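Local coordinates for ribonuclease mar1, putative (Trypanosoma cruzi, PDB 1YZV), which is of unknown function but, as a member of the isochorismatase superfamily with a parallel alpha/beta fold, is probably a hydrolase, at residues C26-K31 / N41-A46; H60-V65 / M102-L107; V113-F118 / Q126-L131; V139-G144 / E174-Q179; T155-M160 / C168-S173. One frame throughout, in Å; residues are numbered along the deposited sequence.

Contact 1: residues C26-K31 / N41-A46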
# COMPACT_ATOMS: atom_id res chain seq x y z
N CYS A 26 -14.28 17.60 -10.83
CA CYS A 26 -14.35 16.76 -12.03
C CYS A 26 -15.73 16.14 -12.22
O CYS A 26 -16.07 15.18 -11.54
CB CYS A 26 -13.33 15.64 -11.90
SG CYS A 26 -12.78 14.94 -13.38
N ASP A 27 -16.52 16.71 -13.12
CA ASP A 27 -17.67 16.00 -13.72
C ASP A 27 -18.70 15.41 -12.71
O ASP A 27 -19.19 14.28 -12.89
CB ASP A 27 -17.14 14.88 -14.63
CG ASP A 27 -16.24 15.37 -15.77
OD1 ASP A 27 -15.98 16.61 -15.90
OD2 ASP A 27 -15.60 14.48 -16.40
N ILE A 28 -19.07 16.19 -11.70
CA ILE A 28 -20.06 15.74 -10.73
C ILE A 28 -21.43 16.15 -11.27
O ILE A 28 -22.00 17.15 -10.84
CB ILE A 28 -19.82 16.32 -9.33
CG1 ILE A 28 -18.39 15.92 -8.87
CG2 ILE A 28 -20.87 15.78 -8.34
CD1 ILE A 28 -18.03 16.37 -7.49
N GLN A 29 -21.90 15.36 -12.23
CA GLN A 29 -23.05 15.71 -13.04
C GLN A 29 -24.27 14.84 -12.76
O GLN A 29 -24.16 13.73 -12.24
CB GLN A 29 -22.68 15.60 -14.54
CG GLN A 29 -21.60 16.57 -14.95
CD GLN A 29 -20.90 16.13 -16.23
OE1 GLN A 29 -19.71 15.79 -16.22
NE2 GLN A 29 -21.62 16.17 -17.36
N GLU A 30 -25.44 15.35 -13.19
CA GLU A 30 -26.73 14.76 -12.87
C GLU A 30 -26.81 13.29 -13.21
O GLU A 30 -27.27 12.50 -12.39
CB GLU A 30 -27.91 15.56 -13.50
CG GLU A 30 -28.14 16.99 -12.92
CD GLU A 30 -28.62 17.06 -11.43
OE1 GLU A 30 -28.74 16.00 -10.76
OE2 GLU A 30 -28.81 18.18 -10.90
N LYS A 31 -26.33 12.86 -14.37
CA LYS A 31 -26.57 11.46 -14.74
C LYS A 31 -25.73 10.44 -13.97
O LYS A 31 -26.09 9.28 -13.89
CB LYS A 31 -26.46 11.25 -16.26
CG LYS A 31 -27.67 11.86 -17.04
CD LYS A 31 -29.04 11.49 -16.42
CE LYS A 31 -30.20 11.57 -17.42
NZ LYS A 31 -31.12 10.36 -17.31
N ASN A 41 -21.58 12.27 -1.00
CA ASN A 41 -20.35 12.77 -0.40
C ASN A 41 -19.53 13.62 -1.36
O ASN A 41 -18.84 14.53 -0.94
CB ASN A 41 -19.48 11.61 0.13
CG ASN A 41 -19.93 11.11 1.50
OD1 ASN A 41 -20.86 11.67 2.10
ND2 ASN A 41 -19.22 10.08 2.03
N CYS A 42 -19.60 13.32 -2.66
CA CYS A 42 -18.83 14.02 -3.66
C CYS A 42 -19.40 15.43 -3.85
O CYS A 42 -18.66 16.41 -3.88
CB CYS A 42 -18.82 13.21 -4.97
SG CYS A 42 -18.03 11.61 -4.77
N VAL A 43 -20.73 15.54 -3.78
CA VAL A 43 -21.40 16.82 -3.70
C VAL A 43 -21.01 17.59 -2.42
O VAL A 43 -20.69 18.79 -2.51
CB VAL A 43 -22.92 16.66 -3.80
CG1 VAL A 43 -23.64 17.92 -3.34
CG2 VAL A 43 -23.27 16.30 -5.23
N PHE A 44 -21.08 16.92 -1.26
CA PHE A 44 -20.66 17.49 0.03
C PHE A 44 -19.24 18.06 0.01
O PHE A 44 -19.02 19.19 0.52
CB PHE A 44 -20.82 16.43 1.18
CG PHE A 44 -20.28 16.87 2.53
CD1 PHE A 44 -21.06 17.55 3.43
CD2 PHE A 44 -18.99 16.55 2.91
CE1 PHE A 44 -20.55 17.90 4.67
CE2 PHE A 44 -18.52 16.85 4.15
CZ PHE A 44 -19.25 17.54 5.02
N VAL A 45 -18.31 17.31 -0.58
CA VAL A 45 -16.92 17.73 -0.72
C VAL A 45 -16.81 18.94 -1.68
O VAL A 45 -16.05 19.89 -1.42
CB VAL A 45 -15.97 16.57 -1.13
CG1 VAL A 45 -14.61 17.08 -1.54
CG2 VAL A 45 -15.82 15.59 -0.00
N ALA A 46 -17.59 18.93 -2.75
CA ALA A 46 -17.63 20.07 -3.68
C ALA A 46 -18.05 21.37 -2.98
O ALA A 46 -17.42 22.43 -3.15
CB ALA A 46 -18.53 19.77 -4.88

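Contact 2: residues H60-V65 / M102-L107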
# COMPACT_ATOMS: atom_id res chain seq x y z
N HIS A 60 -5.79 33.58 -3.63
CA HIS A 60 -5.18 32.33 -3.22
C HIS A 60 -5.83 31.08 -3.80
O HIS A 60 -5.28 29.97 -3.65
CB HIS A 60 -5.21 32.24 -1.72
CG HIS A 60 -4.55 33.40 -1.04
ND1 HIS A 60 -3.22 33.73 -1.23
CD2 HIS A 60 -5.01 34.25 -0.08
CE1 HIS A 60 -2.92 34.78 -0.49
NE2 HIS A 60 -3.97 35.09 0.25
N SER A 61 -6.97 31.24 -4.46
CA SER A 61 -7.78 30.09 -4.86
C SER A 61 -8.49 30.35 -6.17
O SER A 61 -9.04 31.45 -6.35
CB SER A 61 -8.80 29.75 -3.74
OG SER A 61 -9.57 28.61 -4.08
N VAL A 62 -8.55 29.30 -7.01
CA VAL A 62 -9.35 29.26 -8.22
C VAL A 62 -10.15 27.96 -8.24
O VAL A 62 -9.68 26.94 -7.74
CB VAL A 62 -8.48 29.43 -9.50
CG1 VAL A 62 -7.46 28.35 -9.63
CG2 VAL A 62 -9.35 29.53 -10.77
N TYR A 63 -11.42 28.05 -8.64
CA TYR A 63 -12.35 26.91 -8.62
C TYR A 63 -12.76 26.60 -10.06
O TYR A 63 -13.49 27.40 -10.69
CB TYR A 63 -13.57 27.26 -7.74
CG TYR A 63 -14.38 26.11 -7.21
CD1 TYR A 63 -15.31 25.44 -8.03
CD2 TYR A 63 -14.23 25.66 -5.91
CE1 TYR A 63 -16.02 24.35 -7.58
CE2 TYR A 63 -14.99 24.58 -5.43
CZ TYR A 63 -15.91 23.96 -6.28
OH TYR A 63 -16.66 22.90 -5.82
N ILE A 64 -12.34 25.43 -10.52
CA ILE A 64 -12.50 24.96 -11.88
C ILE A 64 -13.38 23.72 -11.93
O ILE A 64 -13.16 22.74 -11.21
CB ILE A 64 -11.10 24.64 -12.50
CG1 ILE A 64 -10.24 25.88 -12.34
CG2 ILE A 64 -11.25 24.11 -13.94
CD1 ILE A 64 -9.02 25.91 -13.08
N VAL A 65 -14.45 23.83 -12.72
CA VAL A 65 -15.43 22.76 -12.90
C VAL A 65 -15.42 22.32 -14.37
O VAL A 65 -15.43 23.15 -15.30
CB VAL A 65 -16.85 23.25 -12.55
CG1 VAL A 65 -17.83 22.10 -12.59
CG2 VAL A 65 -16.86 23.95 -11.17
N MET A 102 -6.13 25.40 -19.32
CA MET A 102 -4.70 25.59 -19.22
C MET A 102 -4.25 27.00 -18.79
O MET A 102 -3.36 27.09 -17.96
CB MET A 102 -4.02 25.16 -20.54
CG MET A 102 -4.03 23.67 -20.74
SD MET A 102 -2.88 22.80 -19.64
CE MET A 102 -1.28 23.07 -20.41
N PRO A 103 -4.88 28.08 -19.30
CA PRO A 103 -4.52 29.43 -18.84
C PRO A 103 -4.86 29.73 -17.36
O PRO A 103 -4.53 30.82 -16.83
CB PRO A 103 -5.34 30.36 -19.74
CG PRO A 103 -5.92 29.48 -20.83
CD PRO A 103 -5.98 28.10 -20.28
N LEU A 104 -5.59 28.82 -16.72
CA LEU A 104 -5.95 28.96 -15.31
C LEU A 104 -4.98 28.28 -14.37
O LEU A 104 -4.88 28.67 -13.21
CB LEU A 104 -7.36 28.41 -15.07
CG LEU A 104 -8.57 29.35 -15.11
CD1 LEU A 104 -8.36 30.58 -15.85
CD2 LEU A 104 -9.81 28.61 -15.62
N VAL A 105 -4.27 27.27 -14.85
CA VAL A 105 -3.39 26.46 -14.02
C VAL A 105 -1.96 26.42 -14.53
O VAL A 105 -1.04 26.16 -13.76
CB VAL A 105 -3.97 24.99 -13.91
CG1 VAL A 105 -3.97 24.27 -15.26
CG2 VAL A 105 -3.20 24.16 -12.92
N ASP A 106 -1.76 26.62 -15.83
CA ASP A 106 -0.39 26.61 -16.40
C ASP A 106 0.29 27.96 -16.11
O ASP A 106 0.73 28.65 -17.01
CB ASP A 106 -0.45 26.36 -17.91
CG ASP A 106 0.89 26.03 -18.53
OD1 ASP A 106 1.81 25.50 -17.84
OD2 ASP A 106 0.96 26.17 -19.77
N LEU A 107 0.31 28.34 -14.84
CA LEU A 107 0.99 29.57 -14.35
C LEU A 107 1.89 29.13 -13.20
O LEU A 107 1.49 28.29 -12.41
CB LEU A 107 -0.04 30.58 -13.83
CG LEU A 107 -1.13 31.05 -14.82
CD1 LEU A 107 -2.33 31.70 -14.12
CD2 LEU A 107 -0.52 32.03 -15.82

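Contact 3: residues V113-F118 / Q126-L131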
# COMPACT_ATOMS: atom_id res chain seq x y z
N VAL A 113 -3.01 21.53 -6.85
CA VAL A 113 -4.39 21.29 -7.27
C VAL A 113 -4.97 20.29 -6.31
O VAL A 113 -4.30 19.28 -5.97
CB VAL A 113 -4.41 20.76 -8.72
CG1 VAL A 113 -5.80 20.19 -9.08
CG2 VAL A 113 -3.90 21.90 -9.76
N VAL A 114 -6.13 20.63 -5.79
CA VAL A 114 -6.96 19.73 -5.02
C VAL A 114 -8.01 19.19 -5.99
O VAL A 114 -8.81 19.95 -6.56
CB VAL A 114 -7.63 20.47 -3.84
CG1 VAL A 114 -8.66 19.60 -3.16
CG2 VAL A 114 -6.55 20.93 -2.85
N LEU A 115 -8.02 17.87 -6.14
CA LEU A 115 -8.78 17.19 -7.21
C LEU A 115 -9.76 16.17 -6.63
O LEU A 115 -9.39 15.34 -5.80
CB LEU A 115 -7.83 16.49 -8.17
CG LEU A 115 -8.36 15.55 -9.29
CD1 LEU A 115 -9.29 16.31 -10.28
CD2 LEU A 115 -7.14 14.92 -10.05
N TRP A 116 -11.00 16.20 -7.12
CA TRP A 116 -12.01 15.22 -6.72
C TRP A 116 -13.14 15.14 -7.75
O TRP A 116 -13.20 15.96 -8.65
CB TRP A 116 -12.59 15.54 -5.32
CG TRP A 116 -13.52 16.68 -5.28
CD1 TRP A 116 -14.89 16.58 -5.31
CD2 TRP A 116 -13.22 18.07 -5.55
NE1 TRP A 116 -15.46 17.81 -5.49
CE2 TRP A 116 -14.47 18.76 -5.57
CE3 TRP A 116 -12.04 18.83 -5.57
CZ2 TRP A 116 -14.57 20.15 -5.78
CZ3 TRP A 116 -12.14 20.21 -5.75
CH2 TRP A 116 -13.40 20.86 -5.86
N GLY A 117 -13.93 14.08 -7.68
CA GLY A 117 -15.13 13.96 -8.49
C GLY A 117 -15.29 12.60 -9.13
O GLY A 117 -14.99 11.55 -8.49
N PHE A 118 -15.93 12.61 -10.30
CA PHE A 118 -16.27 11.40 -11.02
C PHE A 118 -15.50 11.32 -12.36
O PHE A 118 -15.23 12.34 -12.98
CB PHE A 118 -17.73 11.35 -11.40
CG PHE A 118 -18.72 11.57 -10.26
CD1 PHE A 118 -18.48 11.11 -9.00
CD2 PHE A 118 -20.01 12.00 -10.59
CE1 PHE A 118 -19.46 11.27 -8.00
CE2 PHE A 118 -20.98 12.17 -9.60
CZ PHE A 118 -20.69 11.84 -8.31
N GLN A 126 -6.85 10.23 -14.90
CA GLN A 126 -6.19 10.84 -16.02
C GLN A 126 -5.81 12.33 -15.82
O GLN A 126 -4.80 12.79 -16.32
CB GLN A 126 -6.98 10.65 -17.34
CG GLN A 126 -7.17 9.16 -17.64
CD GLN A 126 -7.65 8.85 -19.00
OE1 GLN A 126 -7.40 9.60 -19.96
NE2 GLN A 126 -8.36 7.72 -19.12
N THR A 127 -6.62 13.06 -15.07
CA THR A 127 -6.30 14.45 -14.69
C THR A 127 -5.07 14.50 -13.79
O THR A 127 -4.20 15.33 -13.97
CB THR A 127 -7.53 15.14 -14.03
OG1 THR A 127 -8.66 15.11 -14.92
CG2 THR A 127 -7.23 16.57 -13.63
N ALA A 128 -5.01 13.61 -12.79
CA ALA A 128 -3.85 13.54 -11.90
C ALA A 128 -2.59 13.29 -12.72
O ALA A 128 -1.58 13.95 -12.50
CB ALA A 128 -4.01 12.44 -10.84
N ALA A 129 -2.65 12.32 -13.62
CA ALA A 129 -1.51 12.00 -14.44
C ALA A 129 -1.07 13.20 -15.27
O ALA A 129 0.12 13.46 -15.39
CB ALA A 129 -1.82 10.79 -15.35
N ALA A 130 -2.03 13.87 -15.90
CA ALA A 130 -1.74 15.06 -16.72
C ALA A 130 -1.11 16.21 -15.89
O ALA A 130 -0.14 16.84 -16.32
CB ALA A 130 -3.03 15.54 -17.40
N LEU A 131 -1.60 16.43 -14.67
CA LEU A 131 -1.03 17.41 -13.77
C LEU A 131 0.38 17.02 -13.34
O LEU A 131 1.27 17.86 -13.26
CB LEU A 131 -1.93 17.61 -12.52
CG LEU A 131 -3.25 18.32 -12.84
CD1 LEU A 131 -4.22 18.14 -11.70
CD2 LEU A 131 -2.99 19.83 -13.12

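Contact 4: residues V139-G144 / E174-Q179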
# COMPACT_ATOMS: atom_id res chain seq x y z
N VAL A 139 -3.41 16.67 -5.06
CA VAL A 139 -3.90 15.96 -3.90
C VAL A 139 -5.32 15.54 -4.17
O VAL A 139 -6.15 16.39 -4.58
CB VAL A 139 -3.83 16.85 -2.64
CG1 VAL A 139 -4.20 16.04 -1.37
CG2 VAL A 139 -2.45 17.39 -2.55
N ILE A 140 -5.54 14.23 -4.14
CA ILE A 140 -6.84 13.68 -4.39
C ILE A 140 -7.63 13.76 -3.04
O ILE A 140 -7.17 13.25 -2.03
CB ILE A 140 -6.76 12.21 -4.89
CG1 ILE A 140 -5.77 12.06 -6.04
CG2 ILE A 140 -8.12 11.66 -5.25
CD1 ILE A 140 -6.09 12.86 -7.22
N ALA A 141 -8.86 14.27 -3.07
CA ALA A 141 -9.74 14.18 -1.90
C ALA A 141 -10.59 12.95 -2.05
O ALA A 141 -11.64 12.99 -2.68
CB ALA A 141 -10.63 15.42 -1.78
N VAL A 142 -10.12 11.83 -1.51
CA VAL A 142 -10.77 10.55 -1.76
C VAL A 142 -12.25 10.50 -1.36
O VAL A 142 -13.06 9.78 -2.00
CB VAL A 142 -9.96 9.35 -1.13
CG1 VAL A 142 -9.89 9.39 0.38
CG2 VAL A 142 -10.50 7.97 -1.60
N ASP A 143 -12.59 11.20 -0.28
CA ASP A 143 -13.97 11.26 0.23
C ASP A 143 -14.94 12.00 -0.69
O ASP A 143 -16.15 11.82 -0.56
CB ASP A 143 -14.07 11.84 1.69
CG ASP A 143 -13.46 13.26 1.87
OD1 ASP A 143 -12.39 13.53 1.29
OD2 ASP A 143 -13.99 14.07 2.70
N GLY A 144 -14.40 12.68 -1.71
CA GLY A 144 -15.17 13.36 -2.76
C GLY A 144 -15.00 12.72 -4.15
O GLY A 144 -15.31 13.33 -5.17
N GLU A 174 -11.07 17.04 4.96
CA GLU A 174 -10.80 17.68 6.24
C GLU A 174 -9.28 17.88 6.46
O GLU A 174 -8.84 18.95 6.88
CB GLU A 174 -11.42 16.89 7.40
CG GLU A 174 -11.27 17.63 8.70
CD GLU A 174 -12.06 17.00 9.82
OE1 GLU A 174 -13.30 17.21 9.85
OE2 GLU A 174 -11.41 16.36 10.65
N SER A 175 -8.50 16.88 6.05
CA SER A 175 -7.07 16.92 6.12
C SER A 175 -6.53 18.00 5.21
O SER A 175 -5.72 18.81 5.66
CB SER A 175 -6.48 15.58 5.76
OG SER A 175 -5.12 15.53 6.10
N ILE A 176 -7.16 18.11 4.04
CA ILE A 176 -6.78 19.11 3.03
C ILE A 176 -7.02 20.54 3.56
O ILE A 176 -6.10 21.39 3.54
CB ILE A 176 -7.48 18.82 1.72
CG1 ILE A 176 -6.87 17.57 1.08
CG2 ILE A 176 -7.48 20.02 0.76
CD1 ILE A 176 -7.75 16.90 0.05
N LEU A 177 -8.20 20.78 4.14
CA LEU A 177 -8.49 22.07 4.73
C LEU A 177 -7.39 22.49 5.72
O LEU A 177 -6.90 23.64 5.69
CB LEU A 177 -9.87 22.06 5.41
CG LEU A 177 -11.00 22.66 4.63
CD1 LEU A 177 -11.18 21.96 3.29
CD2 LEU A 177 -12.28 22.66 5.46
N MET A 178 -7.04 21.58 6.63
CA MET A 178 -6.12 21.88 7.73
C MET A 178 -4.66 21.92 7.26
O MET A 178 -3.86 22.68 7.82
CB MET A 178 -6.34 20.87 8.87
CG MET A 178 -7.75 20.92 9.45
SD MET A 178 -8.07 22.49 10.23
CE MET A 178 -8.83 23.49 8.95
N GLN A 179 -4.35 21.22 6.16
CA GLN A 179 -3.06 21.38 5.45
C GLN A 179 -2.83 22.78 4.88
O GLN A 179 -1.72 23.32 4.94
CB GLN A 179 -2.89 20.36 4.31
CG GLN A 179 -2.61 18.95 4.79
CD GLN A 179 -2.78 17.92 3.65
OE1 GLN A 179 -2.28 18.14 2.57
NE2 GLN A 179 -3.51 16.85 3.90
O HOH W 1 -12.77 14.53 5.41

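Contact 5: residues T155-M160 / C168-S173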
# COMPACT_ATOMS: atom_id res chain seq x y z
N THR A 155 -9.11 0.44 -6.78
CA THR A 155 -7.88 0.12 -7.53
C THR A 155 -7.20 1.36 -8.07
O THR A 155 -5.97 1.52 -7.88
CB THR A 155 -8.18 -0.84 -8.67
OG1 THR A 155 -8.75 -2.02 -8.13
CG2 THR A 155 -6.90 -1.23 -9.45
N ALA A 156 -7.98 2.34 -8.52
CA ALA A 156 -7.44 3.61 -8.96
C ALA A 156 -6.89 4.50 -7.84
O ALA A 156 -5.86 5.16 -7.99
CB ALA A 156 -8.46 4.36 -9.77
N ILE A 157 -7.55 4.50 -6.70
CA ILE A 157 -7.02 5.22 -5.55
C ILE A 157 -5.65 4.63 -5.21
O ILE A 157 -4.69 5.36 -4.94
CB ILE A 157 -7.97 5.11 -4.32
CG1 ILE A 157 -9.24 5.95 -4.55
CG2 ILE A 157 -7.25 5.52 -3.02
CD1 ILE A 157 -9.02 7.40 -4.83
N GLN A 158 -5.60 3.31 -5.10
CA GLN A 158 -4.35 2.60 -4.83
C GLN A 158 -3.27 2.88 -5.84
O GLN A 158 -2.12 3.09 -5.45
CB GLN A 158 -4.60 1.10 -4.77
CG GLN A 158 -5.45 0.76 -3.56
CD GLN A 158 -5.88 -0.69 -3.51
OE1 GLN A 158 -5.79 -1.44 -4.51
NE2 GLN A 158 -6.55 -1.03 -2.43
N LEU A 159 -3.65 3.04 -7.10
CA LEU A 159 -2.68 3.41 -8.14
C LEU A 159 -2.09 4.82 -7.86
O LEU A 159 -0.86 4.99 -7.77
CB LEU A 159 -3.34 3.35 -9.51
CG LEU A 159 -2.53 3.75 -10.76
CD1 LEU A 159 -1.12 3.19 -10.68
CD2 LEU A 159 -3.31 3.17 -11.95
N MET A 160 -2.97 5.77 -7.59
CA MET A 160 -2.56 7.12 -7.26
C MET A 160 -1.75 7.22 -5.97
O MET A 160 -0.79 7.98 -5.94
CB MET A 160 -3.75 8.04 -7.23
CG MET A 160 -4.33 8.20 -8.58
SD MET A 160 -5.64 9.40 -8.77
CE MET A 160 -7.02 8.56 -8.07
N CYS A 168 1.88 13.42 -6.36
CA CYS A 168 0.47 13.14 -6.27
C CYS A 168 0.27 12.29 -5.03
O CYS A 168 0.90 11.26 -4.89
CB CYS A 168 -0.00 12.34 -7.47
SG CYS A 168 -1.68 11.71 -7.33
N TYR A 169 -0.55 12.77 -4.10
CA TYR A 169 -1.00 11.90 -3.02
C TYR A 169 -2.48 11.99 -2.69
O TYR A 169 -3.23 12.83 -3.24
CB TYR A 169 -0.22 12.19 -1.78
CG TYR A 169 -0.48 13.54 -1.23
CD1 TYR A 169 0.33 14.61 -1.59
CD2 TYR A 169 -1.33 13.71 -0.09
CE1 TYR A 169 0.13 15.86 -1.03
CE2 TYR A 169 -1.53 14.94 0.49
CZ TYR A 169 -0.84 16.05 -0.03
OH TYR A 169 -0.95 17.31 0.58
N ILE A 170 -2.93 11.05 -1.89
CA ILE A 170 -4.35 10.92 -1.61
C ILE A 170 -4.59 11.32 -0.17
O ILE A 170 -3.93 10.78 0.76
CB ILE A 170 -4.84 9.46 -1.79
CG1 ILE A 170 -4.43 8.95 -3.16
CG2 ILE A 170 -6.33 9.36 -1.51
CD1 ILE A 170 -5.09 9.56 -4.18
N SER A 171 -5.56 12.19 -0.00
CA SER A 171 -5.92 12.71 1.32
C SER A 171 -7.44 12.80 1.42
O SER A 171 -8.16 12.13 0.66
CB SER A 171 -5.22 14.07 1.56
OG SER A 171 -5.26 14.47 2.92
N THR A 172 -7.93 13.41 2.50
CA THR A 172 -9.38 13.65 2.67
C THR A 172 -9.62 15.14 2.77
O THR A 172 -8.75 15.88 3.21
CB THR A 172 -9.96 12.93 3.90
OG1 THR A 172 -9.24 13.34 5.07
CG2 THR A 172 -9.86 11.42 3.75
N SER A 173 -10.86 15.58 2.51
CA SER A 173 -11.19 17.01 2.52
C SER A 173 -10.85 17.72 3.84
O SER A 173 -10.29 18.84 3.86
CB SER A 173 -12.67 17.22 2.10
OG SER A 173 -13.60 16.62 3.04

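Contact 1: residues C26-K31 / N41-A46
Ile28 carries this contact alone on its side, pushing both branches of its side chain against helix 41-46. Its CG1 stands beside the backbone N (chi1 -57°) and the chain then runs straight out (chi2 -178°), which lays CD1 on the helix backbone rather than on a side-chain tip. Here the packing is closest: Ile28 CD1 lies 3.7 Å from Cys42 O. Ile28 CD1 also meets Cys42 CB at 4.1 Å, and one turn further along the helix Ile28 CD1 is 4.3 Å from Ala46 CB. The second branch goes its own way, Ile28 CG2 meeting Val43 CG2 at 4.0 Å. A beta-branched isoleucine suits the place because it can touch three helix residues at once, while the small Cys42 and Ala46 let it approach the helix surface. Trp116 and Phe118 of strand 110-118 close round Ile28, so this part is fully buried. The loose side begins two residues later, where Glu30 and Lys31 are exposed and do not meet the helix; across the way Phe44 is partly exposed and meets His200 instead. The chain bends at Ile28 itself, the centre of an inverse gamma turn, with a weak bond of 3.0 Å from Gln29 N to Asp27 O. Ile28 points to the helix, whereas Asp27 pairs with Lys91 and touches Cys123. An acid, a lysine and a cysteine gathered at the C-terminal edge of the parallel sheet are consistent with the Asp-Lys-Cys active site of isochorismatase-like hydrolases.

Contact 2: residues H60-V65 / M102-L107
Leu104 meets the strand through Ile64 and, less closely, Val62. The first shell centres on one methyl: Ile64 CD1 sits 3.6 Å from Leu104 CB. Ile64 CD1 also lies 3.8 Å from Leu104 CD2, so it rests along the flank of the leucine instead of on its end. With CG2 of Ile64 opposite the backbone N, the longer CG1 branch is the one that reaches out to the leucine. Val62 makes the lighter touch, its CG2 lying 4.4 Å from Leu104 CG. The torsions of Leu104, chi1 -94° and chi2 22°, are far from staggered, so the exact placing of its methyls is less certain. Around this trio, His87 and Phe89 of the neighbouring strand 87-91 also touch Leu104, giving the leucine a floor two strands wide. Branched aliphatic residues suit strand positions 62 and 64: both face the same side of the sheet and shield it from water. Between them, Tyr63 faces the other side, where its hydroxyl bonds to Ala46 O. The next shell fixes the backbone that carries Leu104. Met102 O accepts two bonds, from Val105 N at 3.2 Å and from Asp106 N at 2.7 Å, closing the short helical turn. Lys136 NZ bonds Val105 O, and the Val105 side chain packs on Val110 and Val113. The chain is thereby carried from strand 87-91 at the sheet edge, past strands 61-68 and 20-26, to strand 110-118: the long crossover after which strands are added on the other side of strand 20-26, giving the 3-2-1-4-5-6 order of a Rossmann-like sheet.

Contact 3: residues V113-F118 / Q126-L131
Val113 and Leu131 cross at about a right angle, each leucine methyl facing one valine methyl. Val113 CG1 lies 3.7 Å from Leu131 CD1, and Val113 CG2 is 4.1 Å from Leu131 CD2. Two residues along the strand, Leu115 meets Thr127 at a slant, and its CD1 and CD2 both rest on the threonine methyl, Leu115 CD1 being 3.9 Å from Thr127 CG2. Leu115 CD2 also lies 3.7 Å from Ala128 N, and the short Ala128 side chain suits so close an approach to the helix backbone. The threonine suits this buried place, with a methyl for the leucine and a hydroxyl whose partners are supplied: chi1 of -58° turns CG2 to the leucine and sends OG1 the other way, where it bonds to Cys123 O and Met96 N. Strand and helix run nearly antiparallel, at 158°, their axes 9.8 Å apart, so alternate strand residues meet helix residues spaced by about one turn. Gln126 leads off the sheet and its NE2 bonds Met178 O of a second subunit. The contact is the strand-on-helix packing of the beta-alpha-beta unit formed by strand 110-118, helix 120-133 and strand 137-146.

Contact 4: residues V139-G144 / E174-Q179
Apolar contact here gathers on one group, the CD1 methyl of Ile176, which enters between Ala141 and Val139. Ile176 CD1 lies 3.7 Å from Ala141 CB, where the small alanine allows the helix side chain to come close to the strand. Val139 and Ile176 reach toward each other tip to tip, with Val139 CG1 3.9 Å from Ile176 CD1. The CG1 branch of Ile176 leaves opposite the carbonyl carbon (chi1 -72°) and carries the methyl to the sheet. Leu13 packs on both Val139 and Ile176. The helix runs at 135° to strand 139-141, their axes 9.5 Å apart, and lies on the same side of the parallel sheet as helix 39-56, as in an alpha-beta-alpha sandwich. Polar links lie around this core. A water bridges the segments, donating to Asp143 OD2 at 3.0 Å and accepting from Glu174 N at 3.1 Å. Asp143 OD2 is also gripped by Ser173 and His200, and a carboxylate near the start of the helix is probably favoured by the helix dipole. The type I turn from Ala141 to Gly144 brings Asp143 to this place. Within the helix, Gln179 NE2 bonds Ser175 OG at 3.0 Å, with the hydroxyl in the amide plane, while Gln179 OE1 pairs with Tyr169 OH. Subunit contact comes from the outer side, where Glu174 OE2 bonds His121 NE2 of a third subunit and Ser175 OG bonds its His121 O.

Contact 5: residues T155-M160 / C168-S173
The last beta-alpha-beta unit of the sheet brings helix 150-161 over strand 168-171, and the pair meet through Met160 and Ile157 on the helix and Ile170 and Cys168 on the strand. Ile170 makes most of the contact: its CD1 lies 3.7 Å from Met160 CB. On the same branch, Ile170 CG1 approaches the helix backbone, 4.0 Å from Ile157 O. The other branch points at the same residue, with Ile170 CG2 4.2 Å from Ile157 CG2. Two residues earlier on the strand, Cys168 places its SG 4.2 Å from Met160 CB. The short cysteine side chain suits this end because the helix and strand backbones come near here. Met160 is extended at chi2 (-173°), which carries SD to Ala128 of helix 120-133, while chi3 turns only the terminal CE; its side chain also touches Leu125, so the flexible methionine spans two helices. The helix and strand axes approach to 8.3 Å, at 129° between their directions. Residues alternate along the strand: Cys168 and Ile170 face the helix, whereas Tyr169 faces the other side of the sheet, its hydroxyl bonded to Leu13 N. Ile140 and Val142 of the neighbouring strand 137-146 continue the apolar floor under Ile170. Thr172 occupies the N-cap position of the next helix, and its OG1 bonds Asp152 OD1 of a third subunit. Leu159, turned from the strand, packs on Tyr169 of a second subunit. Strand 168-171 is outermost within the chain, and the helix over it completes the beta-alpha-beta unit of strand 137-146, helix 150-161 and strand 168-171.

Overall arrangement
All five contacts are largely buried, but they differ in position. The centre of contact 3 lies nearest the chain centre, about 7 Å from it, while the centres of contacts 2 and 5 are about 12 Å from it and on opposite sides. Contacts 2 to 5 reach the same sheet, and the strands of contacts 3 and 4 are neighbours in it, Leu115 N bonding Val139 O. Contact 1 joins a turn after strand 20-26 to helix 39-56. The touches across contacts 1, 2, 3 and 5 are mainly apolar; contact 4 adds a bridging water. Contacts 3, 4 and 5 border subunit interfaces, whereas no other chain of the assembly touches contacts 1 and 2.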